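Local structure of pertussis toxin-like subunit ArtA (Escherichia coli, 4Z9D) at residues 6-11 and 77-82; 51-56 and 123-128; 63-68 and 143-148. The protein binds NAD and, as the pertussis-like A subunit of an AB5 toxin, probably transfers ADP-ribose to trimeric G proteins. The protein carries 2 engineered substitutions. One frame throughout, in Å; residues are numbered along the deposited sequence.

Interaction 1 of 3, residues 6-11 and 77-82; sequences FVYRVD and LYRYRI. With NAD (nicotinamide-adenine-dinucleotide), chain F.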
loop_
_atom_site.group_PDB
_atom_site.type_symbol
_atom_site.label_atom_id
_atom_site.label_comp_id
_atom_site.label_asym_id
_atom_site.label_seq_id
_atom_site.Cartn_x
_atom_site.Cartn_y
_atom_site.Cartn_z
ATOM N N PHE A 6 -2.155 -9.018 -8.157
ATOM C CA PHE A 6 -1.185 -7.924 -8.241
ATOM C C PHE A 6 -1.729 -6.725 -7.500
ATOM O O PHE A 6 -2.942 -6.527 -7.462
ATOM C CB PHE A 6 -0.865 -7.566 -9.697
ATOM C CG PHE A 6 -0.035 -8.601 -10.398
ATOM C CD1 PHE A 6 -0.638 -9.606 -11.140
ATOM C CD2 PHE A 6 1.344 -8.576 -10.306
ATOM C CE1 PHE A 6 0.121 -10.561 -11.781
ATOM C CE2 PHE A 6 2.113 -9.534 -10.939
ATOM C CZ PHE A 6 1.498 -10.530 -11.682
ATOM N N VAL A 7 -0.845 -5.959 -6.871
ATOM C CA VAL A 7 -1.248 -4.729 -6.199
ATOM C C VAL A 7 -0.350 -3.558 -6.587
ATOM O O VAL A 7 0.715 -3.745 -7.190
ATOM C CB VAL A 7 -1.222 -4.885 -4.650
ATOM C CG1 VAL A 7 -2.182 -5.977 -4.199
ATOM C CG2 VAL A 7 0.185 -5.194 -4.164
ATOM N N TYR A 8 -0.800 -2.352 -6.263
ATOM C CA TYR A 8 -0.011 -1.150 -6.495
ATOM C C TYR A 8 0.403 -0.453 -5.207
ATOM O O TYR A 8 -0.330 -0.471 -4.215
ATOM C CB TYR A 8 -0.778 -0.138 -7.323
ATOM C CG TYR A 8 -1.198 -0.580 -8.693
ATOM C CD1 TYR A 8 -0.299 -0.554 -9.746
ATOM C CD2 TYR A 8 -2.504 -0.958 -8.945
ATOM C CE1 TYR A 8 -0.693 -0.918 -11.029
ATOM C CE2 TYR A 8 -2.905 -1.342 -10.218
ATOM C CZ TYR A 8 -1.992 -1.312 -11.252
ATOM O OH TYR A 8 -2.396 -1.679 -12.516
ATOM N N ARG A 9 1.542 0.227 -5.251
ATOM C CA ARG A 9 1.926 1.112 -4.151
ATOM C C ARG A 9 2.508 2.404 -4.697
ATOM O O ARG A 9 3.356 2.376 -5.578
ATOM C CB ARG A 9 2.938 0.434 -3.205
ATOM C CG ARG A 9 3.468 1.387 -2.117
ATOM C CD ARG A 9 4.264 0.693 -1.002
ATOM N NE ARG A 9 4.907 1.707 -0.154
ATOM C CZ ARG A 9 4.293 2.398 0.796
ATOM N NH1 ARG A 9 3.022 2.150 1.088
ATOM N NH2 ARG A 9 4.966 3.324 1.478
ATOM N N VAL A 10 2.021 3.531 -4.188
ATOM C CA VAL A 10 2.607 4.827 -4.487
ATOM C C VAL A 10 3.660 5.150 -3.423
ATOM O O VAL A 10 3.377 5.084 -2.231
ATOM C CB VAL A 10 1.534 5.925 -4.536
ATOM C CG1 VAL A 10 2.175 7.284 -4.850
ATOM C CG2 VAL A 10 0.513 5.587 -5.601
ATOM N N ASP A 11 4.876 5.490 -3.855
ATOM C CA ASP A 11 5.982 5.768 -2.928
ATOM C C ASP A 11 6.927 6.817 -3.525
ATOM O O ASP A 11 7.071 6.903 -4.740
ATOM C CB ASP A 11 6.735 4.465 -2.605
ATOM C CG ASP A 11 7.531 4.546 -1.301
ATOM O OD1 ASP A 11 8.501 5.339 -1.240
ATOM O OD2 ASP A 11 7.198 3.814 -0.339
ATOM N N LEU A 77 6.925 10.990 -7.230
ATOM C CA LEU A 77 6.190 9.829 -6.780
ATOM C C LEU A 77 6.235 8.798 -7.887
ATOM O O LEU A 77 6.264 9.140 -9.069
ATOM C CB LEU A 77 4.745 10.177 -6.438
ATOM C CG LEU A 77 4.537 11.075 -5.234
ATOM C CD1 LEU A 77 3.062 11.433 -5.117
ATOM C CD2 LEU A 77 5.019 10.341 -4.003
ATOM N N TYR A 78 6.255 7.534 -7.492
ATOM C CA TYR A 78 6.259 6.422 -8.423
ATOM C C TYR A 78 5.096 5.505 -8.079
ATOM O O TYR A 78 4.736 5.368 -6.909
ATOM C CB TYR A 78 7.579 5.643 -8.350
ATOM C CG TYR A 78 8.814 6.479 -8.627
ATOM C CD1 TYR A 78 9.427 6.455 -9.866
ATOM C CD2 TYR A 78 9.378 7.271 -7.630
ATOM C CE1 TYR A 78 10.561 7.195 -10.115
ATOM C CE2 TYR A 78 10.514 8.023 -7.871
ATOM C CZ TYR A 78 11.100 7.982 -9.119
ATOM O OH TYR A 78 12.233 8.728 -9.374
ATOM N N ARG A 79 4.499 4.891 -9.092
ATOM C CA ARG A 79 3.545 3.818 -8.864
ATOM C C ARG A 79 4.253 2.499 -9.125
ATOM O O ARG A 79 4.715 2.263 -10.238
ATOM C CB ARG A 79 2.321 3.957 -9.778
ATOM C CG ARG A 79 1.228 2.930 -9.512
ATOM C CD ARG A 79 0.089 3.032 -10.498
ATOM N NE ARG A 79 0.494 2.670 -11.856
ATOM C CZ ARG A 79 0.544 3.511 -12.885
ATOM N NH1 ARG A 79 0.194 4.775 -12.733
ATOM N NH2 ARG A 79 0.920 3.072 -14.076
ATOM N N TYR A 80 4.357 1.660 -8.104
ATOM C CA TYR A 80 4.954 0.339 -8.257
ATOM C C TYR A 80 3.881 -0.720 -8.439
ATOM O O TYR A 80 2.858 -0.697 -7.750
ATOM C CB TYR A 80 5.822 0.003 -7.037
ATOM C CG TYR A 80 7.077 0.817 -6.944
ATOM C CD1 TYR A 80 8.257 0.370 -7.537
ATOM C CD2 TYR A 80 7.092 2.034 -6.275
ATOM C CE1 TYR A 80 9.415 1.111 -7.455
ATOM C CE2 TYR A 80 8.238 2.794 -6.206
ATOM C CZ TYR A 80 9.400 2.324 -6.792
ATOM O OH TYR A 80 10.553 3.070 -6.714
ATOM N N ARG A 81 4.101 -1.641 -9.371
ATOM C CA ARG A 81 3.217 -2.792 -9.498
ATOM C C ARG A 81 3.879 -3.974 -8.833
ATOM O O ARG A 81 5.051 -4.242 -9.069
ATOM C CB ARG A 81 2.908 -3.127 -10.957
ATOM C CG ARG A 81 1.730 -4.084 -11.051
ATOM C CD ARG A 81 1.568 -4.703 -12.430
ATOM N NE ARG A 81 1.597 -3.730 -13.518
ATOM C CZ ARG A 81 0.568 -3.456 -14.318
ATOM N NH1 ARG A 81 -0.604 -4.059 -14.148
ATOM N NH2 ARG A 81 0.713 -2.569 -15.294
ATOM N N ILE A 82 3.126 -4.686 -8.002
ATOM C CA ILE A 82 3.719 -5.693 -7.128
ATOM C C ILE A 82 2.959 -7.006 -7.163
ATOM O O ILE A 82 1.740 -7.017 -7.070
ATOM C CB ILE A 82 3.752 -5.194 -5.659
ATOM C CG1 ILE A 82 4.372 -3.795 -5.552
ATOM C CG2 ILE A 82 4.473 -6.198 -4.730
ATOM C CD1 ILE A 82 4.086 -3.110 -4.215
HETATM P PA NAD F . 4.064 5.469 4.408
HETATM O O1A NAD F . 4.222 4.004 4.220
HETATM O O2A NAD F . 4.499 6.096 5.682
HETATM O O5B NAD F . 4.801 6.189 3.145
HETATM C C5B NAD F . 4.953 7.610 2.999
HETATM C C4B NAD F . 6.433 7.887 2.659
HETATM O O4B NAD F . 7.285 7.565 3.800
HETATM C C3B NAD F . 6.888 6.938 1.592
HETATM O O3B NAD F . 6.421 7.447 0.305
HETATM C C2B NAD F . 8.373 7.107 1.736
HETATM O O2B NAD F . 8.696 8.442 1.387
HETATM C C1B NAD F . 8.515 6.995 3.262
HETATM N N9A NAD F . 8.567 5.626 3.887
HETATM C C8A NAD F . 7.657 4.672 4.078
HETATM N N7A NAD F . 8.245 3.667 4.732
HETATM C C5A NAD F . 9.517 4.003 4.967
HETATM C C6A NAD F . 10.527 3.363 5.583
HETATM N N6A NAD F . 10.260 2.155 6.075
HETATM N N1A NAD F . 11.752 3.901 5.701
HETATM C C2A NAD F . 11.970 5.171 5.170
HETATM N N3A NAD F . 10.905 5.819 4.530
HETATM C C4A NAD F . 9.705 5.221 4.446
HETATM O O3 NAD F . 2.549 5.861 4.193
HETATM P PN NAD F . 1.650 5.322 2.950
HETATM O O1N NAD F . 2.013 3.919 2.607
HETATM O O2N NAD F . 1.609 6.366 1.903
HETATM O O5D NAD F . 0.247 5.255 3.698
HETATM C C5D NAD F . -0.319 6.393 4.361
HETATM C C4D NAD F . -1.845 6.262 4.389
HETATM O O4D NAD F . -2.224 6.006 2.993
HETATM C C3D NAD F . -2.299 5.040 5.210
HETATM O O3D NAD F . -3.616 5.241 5.733
HETATM C C2D NAD F . -2.364 4.006 4.103
HETATM O O2D NAD F . -3.183 2.879 4.487
HETATM C C1D NAD F . -2.988 4.787 2.954
HETATM N N1N NAD F . -2.780 4.040 1.662
HETATM C C2N NAD F . -1.595 4.230 0.907
HETATM C C3N NAD F . -1.345 3.526 -0.271
HETATM C C7N NAD F . -0.171 3.736 -1.021
HETATM O O7N NAD F . -0.131 3.240 -2.273
HETATM N N7N NAD F . 0.815 4.455 -0.479
HETATM C C4N NAD F . -2.297 2.607 -0.705
HETATM C C5N NAD F . -3.470 2.410 0.022
HETATM C C6N NAD F . -3.720 3.102 1.202
#
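R9 and Y80 pair in an antiparallel ladder that joins strand 6-11, outermost in a four-stranded sheet, to strand 77-82, and the ladder carries part of the NAD site. V7-I82, R9-Y80 and D11-Y78 are hydrogen-bonded pairs; Y8-R81 and V10-R79 are the non-hydrogen-bonded pairs between them. The bond from Y80 N to R9 O is 2.8 Å long and almost straight, at 177°. On the face of R9, the beta-branched V7 and I82 suit a buried strand: V7 CG2 meets I82 CB at 3.9 Å, and I82 CD1 packs against R9 CB at the same distance.

On the other face the Y8 ring lies alongside the aliphatic parts of R79 and R81, its CD1 3.7 Å from R79 CD. Its CE1 sits 4.3 Å above the centre of the R81 guanidinium. The charges of the two arginines are met by D147 and E132 respectively.

R9 leaves its strand with CG anti to the backbone N (chi1 174°) and runs extended into the pyrophosphate. NH1 donates to NAD O1N, while NH2 donates to NAD O1A (2.9 Å) and forms a salt bridge with D11 OD2 (2.9 Å), a carboxylate also paired with R13. V10 holds the nicotinamide carboxamide by its backbone, N giving to O7N at 2.9 Å and O accepting from N7N. A strand arginine here is consistent with the NAD-binding arginine of this toxin family. Its positive charge would offset the diphosphate, while the backbone N-H and C=O of V10 match the acceptor and donor of the carboxamide.

Interaction 2 of 3, residues 51-56 and 123-128; sequences IATTTS and EHIPGE. With NAD (nicotinamide-adenine-dinucleotide), chain F.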
loop_
_atom_site.group_PDB
_atom_site.type_symbol
_atom_site.label_atom_id
_atom_site.label_comp_id
_atom_site.label_asym_id
_atom_site.label_seq_id
_atom_site.Cartn_x
_atom_site.Cartn_y
_atom_site.Cartn_z
ATOM N N ILE A 51 2.674 -2.360 5.303
ATOM C CA ILE A 51 3.011 -1.596 4.096
ATOM C C ILE A 51 1.757 -1.524 3.235
ATOM O O ILE A 51 1.246 -2.546 2.797
ATOM C CB ILE A 51 4.156 -2.252 3.307
ATOM C CG1 ILE A 51 5.395 -2.428 4.201
ATOM C CG2 ILE A 51 4.489 -1.451 2.050
ATOM C CD1 ILE A 51 6.391 -3.470 3.684
ATOM N N ALA A 52 1.243 -0.317 3.014
ATOM C CA ALA A 52 -0.038 -0.145 2.337
ATOM C C ALA A 52 0.071 -0.360 0.836
ATOM O O ALA A 52 1.014 0.108 0.198
ATOM C CB ALA A 52 -0.594 1.243 2.609
ATOM N N THR A 53 -0.913 -1.054 0.270
ATOM C CA THR A 53 -1.034 -1.214 -1.185
ATOM C C THR A 53 -2.508 -1.137 -1.565
ATOM O O THR A 53 -3.373 -1.119 -0.689
ATOM C CB THR A 53 -0.461 -2.567 -1.690
ATOM O OG1 THR A 53 -1.330 -3.636 -1.282
ATOM C CG2 THR A 53 0.940 -2.835 -1.152
ATOM N N THR A 54 -2.804 -1.077 -2.864
ATOM C CA THR A 54 -4.195 -1.097 -3.304
ATOM C C THR A 54 -4.299 -1.896 -4.591
ATOM O O THR A 54 -3.358 -1.920 -5.390
ATOM C CB THR A 54 -4.754 0.336 -3.556
ATOM O OG1 THR A 54 -6.091 0.261 -4.083
ATOM C CG2 THR A 54 -3.877 1.077 -4.565
ATOM N N THR A 55 -5.436 -2.550 -4.797
ATOM C CA THR A 55 -5.653 -3.286 -6.041
ATOM C C THR A 55 -6.046 -2.356 -7.182
ATOM O O THR A 55 -6.034 -2.756 -8.351
ATOM C CB THR A 55 -6.752 -4.343 -5.903
ATOM O OG1 THR A 55 -7.970 -3.718 -5.479
ATOM C CG2 THR A 55 -6.340 -5.425 -4.903
ATOM N N SER A 56 -6.414 -1.127 -6.835
ATOM C CA SER A 56 -7.032 -0.196 -7.780
ATOM C C SER A 56 -6.086 0.847 -8.388
ATOM O O SER A 56 -5.574 1.725 -7.691
ATOM C CB SER A 56 -8.200 0.511 -7.085
ATOM O OG SER A 56 -8.696 1.597 -7.848
ATOM N N GLU A 123 5.479 -6.313 7.358
ATOM C CA GLU A 123 6.935 -6.175 7.548
ATOM C C GLU A 123 7.746 -5.831 6.286
ATOM O O GLU A 123 8.480 -4.841 6.276
ATOM C CB GLU A 123 7.537 -7.441 8.193
ATOM C CG GLU A 123 8.936 -7.166 8.773
ATOM C CD GLU A 123 9.716 -8.414 9.207
ATOM O OE1 GLU A 123 9.115 -9.373 9.745
ATOM O OE2 GLU A 123 10.945 -8.431 8.984
ATOM N N HIS A 124 7.640 -6.632 5.233
ATOM C CA HIS A 124 8.604 -6.512 4.133
ATOM C C HIS A 124 8.079 -7.094 2.836
ATOM O O HIS A 124 7.646 -8.235 2.804
ATOM C CB HIS A 124 9.925 -7.219 4.514
ATOM C CG HIS A 124 10.955 -7.229 3.427
ATOM N ND1 HIS A 124 11.411 -6.076 2.815
ATOM C CD2 HIS A 124 11.617 -8.249 2.829
ATOM C CE1 HIS A 124 12.303 -6.390 1.894
ATOM N NE2 HIS A 124 12.445 -7.698 1.876
ATOM N N ILE A 125 8.139 -6.303 1.775
ATOM C CA ILE A 125 7.942 -6.789 0.412
ATOM C C ILE A 125 9.289 -6.866 -0.292
ATOM O O ILE A 125 9.914 -5.845 -0.515
ATOM C CB ILE A 125 7.021 -5.846 -0.392
ATOM C CG1 ILE A 125 5.665 -5.697 0.302
ATOM C CG2 ILE A 125 6.864 -6.327 -1.853
ATOM C CD1 ILE A 125 4.832 -4.524 -0.262
ATOM N N PRO A 126 9.732 -8.073 -0.669
ATOM C CA PRO A 126 11.003 -8.193 -1.390
ATOM C C PRO A 126 11.038 -7.463 -2.742
ATOM O O PRO A 126 10.012 -7.339 -3.423
ATOM C CB PRO A 126 11.145 -9.709 -1.594
ATOM C CG PRO A 126 10.243 -10.334 -0.565
ATOM C CD PRO A 126 9.109 -9.376 -0.398
ATOM N N GLY A 127 12.221 -6.995 -3.131
ATOM C CA GLY A 127 12.416 -6.407 -4.443
ATOM C C GLY A 127 11.999 -7.328 -5.569
ATOM O O GLY A 127 11.464 -6.875 -6.587
ATOM N N GLU A 128 12.215 -8.627 -5.374
ATOM C CA GLU A 128 11.876 -9.632 -6.372
ATOM C C GLU A 128 10.370 -9.738 -6.652
ATOM O O GLU A 128 9.969 -10.304 -7.668
ATOM C CB GLU A 128 12.443 -10.993 -5.951
ATOM C CG GLU A 128 13.926 -11.113 -6.287
ATOM C CD GLU A 128 14.586 -12.357 -5.715
ATOM O OE1 GLU A 128 15.630 -12.771 -6.275
ATOM O OE2 GLU A 128 14.078 -12.912 -4.710
HETATM P PA NAD F . 4.064 5.469 4.408
HETATM O O1A NAD F . 4.222 4.004 4.220
HETATM O O2A NAD F . 4.499 6.096 5.682
HETATM O O5B NAD F . 4.801 6.189 3.145
HETATM C C5B NAD F . 4.953 7.610 2.999
HETATM C C4B NAD F . 6.433 7.887 2.659
HETATM O O4B NAD F . 7.285 7.565 3.800
HETATM C C3B NAD F . 6.888 6.938 1.592
HETATM O O3B NAD F . 6.421 7.447 0.305
HETATM C C2B NAD F . 8.373 7.107 1.736
HETATM O O2B NAD F . 8.696 8.442 1.387
HETATM C C1B NAD F . 8.515 6.995 3.262
HETATM N N9A NAD F . 8.567 5.626 3.887
HETATM C C8A NAD F . 7.657 4.672 4.078
HETATM N N7A NAD F . 8.245 3.667 4.732
HETATM C C5A NAD F . 9.517 4.003 4.967
HETATM C C6A NAD F . 10.527 3.363 5.583
HETATM N N6A NAD F . 10.260 2.155 6.075
HETATM N N1A NAD F . 11.752 3.901 5.701
HETATM C C2A NAD F . 11.970 5.171 5.170
HETATM N N3A NAD F . 10.905 5.819 4.530
HETATM C C4A NAD F . 9.705 5.221 4.446
HETATM O O3 NAD F . 2.549 5.861 4.193
HETATM P PN NAD F . 1.650 5.322 2.950
HETATM O O1N NAD F . 2.013 3.919 2.607
HETATM O O2N NAD F . 1.609 6.366 1.903
HETATM O O5D NAD F . 0.247 5.255 3.698
HETATM C C5D NAD F . -0.319 6.393 4.361
HETATM C C4D NAD F . -1.845 6.262 4.389
HETATM O O4D NAD F . -2.224 6.006 2.993
HETATM C C3D NAD F . -2.299 5.040 5.210
HETATM O O3D NAD F . -3.616 5.241 5.733
HETATM C C2D NAD F . -2.364 4.006 4.103
HETATM O O2D NAD F . -3.183 2.879 4.487
HETATM C C1D NAD F . -2.988 4.787 2.954
HETATM N N1N NAD F . -2.780 4.040 1.662
HETATM C C2N NAD F . -1.595 4.230 0.907
HETATM C C3N NAD F . -1.345 3.526 -0.271
HETATM C C7N NAD F . -0.171 3.736 -1.021
HETATM O O7N NAD F . -0.131 3.240 -2.273
HETATM N N7N NAD F . 0.815 4.455 -0.479
HETATM C C4N NAD F . -2.297 2.607 -0.705
HETATM C C5N NAD F . -3.470 2.410 0.022
HETATM C C6N NAD F . -3.720 3.102 1.202
#
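I51 has the largest share of this contact, reaching from strand 50-54 to I125 and to the backbone just before it. Its CG1 lies anti to the carbonyl carbon (chi1 -56°), and CD1 ends 3.6 Å from E123 O and 3.7 Å from H124 N. The other branch, CG2, packs on I125 CD1 at 3.9 Å, the two isoleucine side chains crossing obliquely. T53 CG2 adds a looser approach to the same methyl, while its OG1 bonds to I119 O. F23 touches both isoleucines from strand 23-24, which pairs with strand 124-125. Strand 50-54 itself pairs with 118-122, so the contact spans the point where the chain leaves one sheet at E123 and joins another. E123 has a positive phi (70°) at this break; its CB points away from strand 50-54, and its carboxylate pairs with R24. Strand 50-54 probably corresponds to the Ser-Thr-Ser strand of related toxins. The small A52 turns its CB to the nicotinamide, 3.6 Å from NAD C2N, while I51, its neighbour on the strand, points toward 123-128.

Interaction 3 of 3, residues 63-68 and 143-148; sequences IARQYY and SQVSDG. With NAD (nicotinamide-adenine-dinucleotide), chain F.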
loop_
_atom_site.group_PDB
_atom_site.type_symbol
_atom_site.label_atom_id
_atom_site.label_comp_id
_atom_site.label_asym_id
_atom_site.label_seq_id
_atom_site.Cartn_x
_atom_site.Cartn_y
_atom_site.Cartn_z
ATOM N N ILE A 63 -4.455 8.870 -4.635
ATOM C CA ILE A 63 -3.458 8.887 -3.565
ATOM C C ILE A 63 -2.279 9.803 -3.928
ATOM O O ILE A 63 -1.823 10.610 -3.112
ATOM C CB ILE A 63 -2.950 7.455 -3.268
ATOM C CG1 ILE A 63 -4.066 6.618 -2.640
ATOM C CG2 ILE A 63 -1.727 7.474 -2.355
ATOM C CD1 ILE A 63 -3.760 5.114 -2.613
ATOM N N ALA A 64 -1.788 9.680 -5.158
ATOM C CA ALA A 64 -0.685 10.521 -5.605
ATOM C C ALA A 64 -1.083 12.006 -5.597
ATOM O O ALA A 64 -0.281 12.865 -5.218
ATOM C CB ALA A 64 -0.240 10.117 -6.978
ATOM N N ARG A 65 -2.304 12.303 -6.035
ATOM C CA ARG A 65 -2.787 13.687 -6.032
ATOM C C ARG A 65 -2.776 14.280 -4.627
ATOM O O ARG A 65 -2.370 15.429 -4.419
ATOM C CB ARG A 65 -4.197 13.763 -6.597
ATOM C CG ARG A 65 -4.831 15.140 -6.492
ATOM C CD ARG A 65 -6.181 15.150 -7.204
ATOM N NE ARG A 65 -6.014 14.969 -8.642
ATOM C CZ ARG A 65 -6.279 13.848 -9.300
ATOM N NH1 ARG A 65 -6.719 12.781 -8.653
ATOM N NH2 ARG A 65 -6.083 13.794 -10.610
ATOM N N GLN A 66 -3.223 13.473 -3.669
ATOM C CA GLN A 66 -3.270 13.874 -2.271
ATOM C C GLN A 66 -1.878 14.274 -1.784
ATOM O O GLN A 66 -1.705 15.319 -1.152
ATOM C CB GLN A 66 -3.838 12.728 -1.425
ATOM C CG GLN A 66 -3.944 13.005 0.064
ATOM C CD GLN A 66 -4.152 11.733 0.879
ATOM O OE1 GLN A 66 -4.418 10.661 0.327
ATOM N NE2 GLN A 66 -4.020 11.847 2.197
ATOM N N TYR A 67 -0.882 13.460 -2.117
ATOM C CA TYR A 67 0.485 13.728 -1.703
ATOM C C TYR A 67 1.087 14.915 -2.450
ATOM O O TYR A 67 1.699 15.785 -1.838
ATOM C CB TYR A 67 1.347 12.483 -1.903
ATOM C CG TYR A 67 0.921 11.322 -1.026
ATOM C CD1 TYR A 67 0.061 11.516 0.045
ATOM C CD2 TYR A 67 1.353 10.036 -1.286
ATOM C CE1 TYR A 67 -0.342 10.468 0.844
ATOM C CE2 TYR A 67 0.960 8.975 -0.491
ATOM C CZ TYR A 67 0.110 9.197 0.572
ATOM O OH TYR A 67 -0.294 8.149 1.374
ATOM N N TYR A 68 0.895 14.950 -3.766
ATOM C CA TYR A 68 1.415 16.029 -4.615
ATOM C C TYR A 68 0.915 17.410 -4.212
ATOM O O TYR A 68 1.632 18.401 -4.314
ATOM C CB TYR A 68 1.022 15.773 -6.067
ATOM C CG TYR A 68 2.002 14.965 -6.881
ATOM C CD1 TYR A 68 1.555 13.921 -7.690
ATOM C CD2 TYR A 68 3.355 15.257 -6.875
ATOM C CE1 TYR A 68 2.437 13.178 -8.447
ATOM C CE2 TYR A 68 4.246 14.520 -7.632
ATOM C CZ TYR A 68 3.778 13.484 -8.420
ATOM O OH TYR A 68 4.659 12.748 -9.182
ATOM N N SER A 143 -4.660 20.038 -11.387
ATOM C CA SER A 143 -4.693 18.865 -10.510
ATOM C C SER A 143 -4.703 17.560 -11.313
ATOM O O SER A 143 -5.544 16.684 -11.103
ATOM C CB SER A 143 -5.910 18.968 -9.579
ATOM O OG SER A 143 -5.899 18.003 -8.552
ATOM N N GLN A 144 -3.760 17.450 -12.245
ATOM C CA GLN A 144 -3.725 16.350 -13.208
ATOM C C GLN A 144 -2.512 15.441 -12.972
ATOM O O GLN A 144 -1.369 15.903 -12.954
ATOM C CB GLN A 144 -3.713 16.904 -14.644
ATOM C CG GLN A 144 -4.245 15.938 -15.720
ATOM C CD GLN A 144 -3.353 14.718 -15.948
ATOM O OE1 GLN A 144 -2.131 14.834 -16.074
ATOM N NE2 GLN A 144 -3.972 13.541 -16.016
ATOM N N VAL A 145 -2.766 14.156 -12.762
ATOM C CA VAL A 145 -1.690 13.192 -12.544
ATOM C C VAL A 145 -1.637 12.237 -13.732
ATOM O O VAL A 145 -2.647 11.638 -14.087
ATOM C CB VAL A 145 -1.896 12.381 -11.244
ATOM C CG1 VAL A 145 -0.701 11.470 -10.992
ATOM C CG2 VAL A 145 -2.120 13.312 -10.053
ATOM N N SER A 146 -0.466 12.098 -14.346
ATOM C CA SER A 146 -0.297 11.172 -15.471
ATOM C C SER A 146 0.930 10.276 -15.300
ATOM O O SER A 146 1.727 10.473 -14.389
ATOM C CB SER A 146 -0.157 11.944 -16.790
ATOM O OG SER A 146 -1.361 12.609 -17.141
ATOM N N ASP A 147 1.062 9.290 -16.180
ATOM C CA ASP A 147 2.219 8.387 -16.181
ATOM C C ASP A 147 3.399 8.998 -16.917
ATOM O O ASP A 147 3.264 9.404 -18.074
ATOM C CB ASP A 147 1.870 7.045 -16.826
ATOM C CG ASP A 147 0.930 6.210 -15.987
ATOM O OD1 ASP A 147 0.765 5.017 -16.324
ATOM O OD2 ASP A 147 0.368 6.728 -14.995
ATOM N N GLY A 148 4.544 9.069 -16.239
ATOM C CA GLY A 148 5.804 9.414 -16.879
ATOM C C GLY A 148 6.536 8.153 -17.304
ATOM O O GLY A 148 5.905 7.138 -17.602
HETATM P PA NAD F . 4.064 5.469 4.408
HETATM O O1A NAD F . 4.222 4.004 4.220
HETATM O O2A NAD F . 4.499 6.096 5.682
HETATM O O5B NAD F . 4.801 6.189 3.145
HETATM C C5B NAD F . 4.953 7.610 2.999
HETATM C C4B NAD F . 6.433 7.887 2.659
HETATM O O4B NAD F . 7.285 7.565 3.800
HETATM C C3B NAD F . 6.888 6.938 1.592
HETATM O O3B NAD F . 6.421 7.447 0.305
HETATM C C2B NAD F . 8.373 7.107 1.736
HETATM O O2B NAD F . 8.696 8.442 1.387
HETATM C C1B NAD F . 8.515 6.995 3.262
HETATM N N9A NAD F . 8.567 5.626 3.887
HETATM C C8A NAD F . 7.657 4.672 4.078
HETATM N N7A NAD F . 8.245 3.667 4.732
HETATM C C5A NAD F . 9.517 4.003 4.967
HETATM C C6A NAD F . 10.527 3.363 5.583
HETATM N N6A NAD F . 10.260 2.155 6.075
HETATM N N1A NAD F . 11.752 3.901 5.701
HETATM C C2A NAD F . 11.970 5.171 5.170
HETATM N N3A NAD F . 10.905 5.819 4.530
HETATM C C4A NAD F . 9.705 5.221 4.446
HETATM O O3 NAD F . 2.549 5.861 4.193
HETATM P PN NAD F . 1.650 5.322 2.950
HETATM O O1N NAD F . 2.013 3.919 2.607
HETATM O O2N NAD F . 1.609 6.366 1.903
HETATM O O5D NAD F . 0.247 5.255 3.698
HETATM C C5D NAD F . -0.319 6.393 4.361
HETATM C C4D NAD F . -1.845 6.262 4.389
HETATM O O4D NAD F . -2.224 6.006 2.993
HETATM C C3D NAD F . -2.299 5.040 5.210
HETATM O O3D NAD F . -3.616 5.241 5.733
HETATM C C2D NAD F . -2.364 4.006 4.103
HETATM O O2D NAD F . -3.183 2.879 4.487
HETATM C C1D NAD F . -2.988 4.787 2.954
HETATM N N1N NAD F . -2.780 4.040 1.662
HETATM C C2N NAD F . -1.595 4.230 0.907
HETATM C C3N NAD F . -1.345 3.526 -0.271
HETATM C C7N NAD F . -0.171 3.736 -1.021
HETATM O O7N NAD F . -0.131 3.240 -2.273
HETATM N N7N NAD F . 0.815 4.455 -0.479
HETATM C C4N NAD F . -2.297 2.607 -0.705
HETATM C C5N NAD F . -3.470 2.410 0.022
HETATM C C6N NAD F . -3.720 3.102 1.202
#
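Helix 63-68 passes strand 144-148 at an angle of 121° between their N-to-C directions, with axes 8.8 Å apart at closest and R65 nearest V145 by CA. R65 grips S143 side-on: NE and NH2 each donate to S143 O at 3.0 Å, from the same face of the carbonyl plane. S143 OG takes a further, weak bond from NE. The bend at chi3 (-66°) turns NE toward S143. V145 CG2 lies 4.0 Å above one face of the guanidinium, offset toward its rim. S143 and Q144 form a G1 beta bulge opposite one residue of strand 130-139, at the turn into the outermost strand of the four-stranded sheet. V145, apolar and beta-branched, faces the helix: its CG1 meets the small A64 at CB, and the Y68 ring at its edge. Y68 OH bonds to L136 O. From another side of the helix, Y67 OH donates to NAD O2N (2.7 Å), and I63 CD1 touches NAD C4N (3.5 Å).

From the N terminus the chain lays down strand 6-11, then 51-56 and helix 63-68, before returning at 77-82 to close interaction 1 over 65 residues. Interaction 2 closes at 123-128 over 66 residues, and interaction 3 at 143-148 over 74. The three loops cross pairwise; none nests in another. Strand 6-11 sits between 77-82 and 51-56: Y8 N reaches T54 O, and R9 NH1 reaches A52 O, bringing the two sheets together. Interaction 3 lays the helix that follows strand 50-54 against the sheet containing interaction 1, with R79 bridged to D147. Each of the three pairs of segments includes residues that touch the NAD.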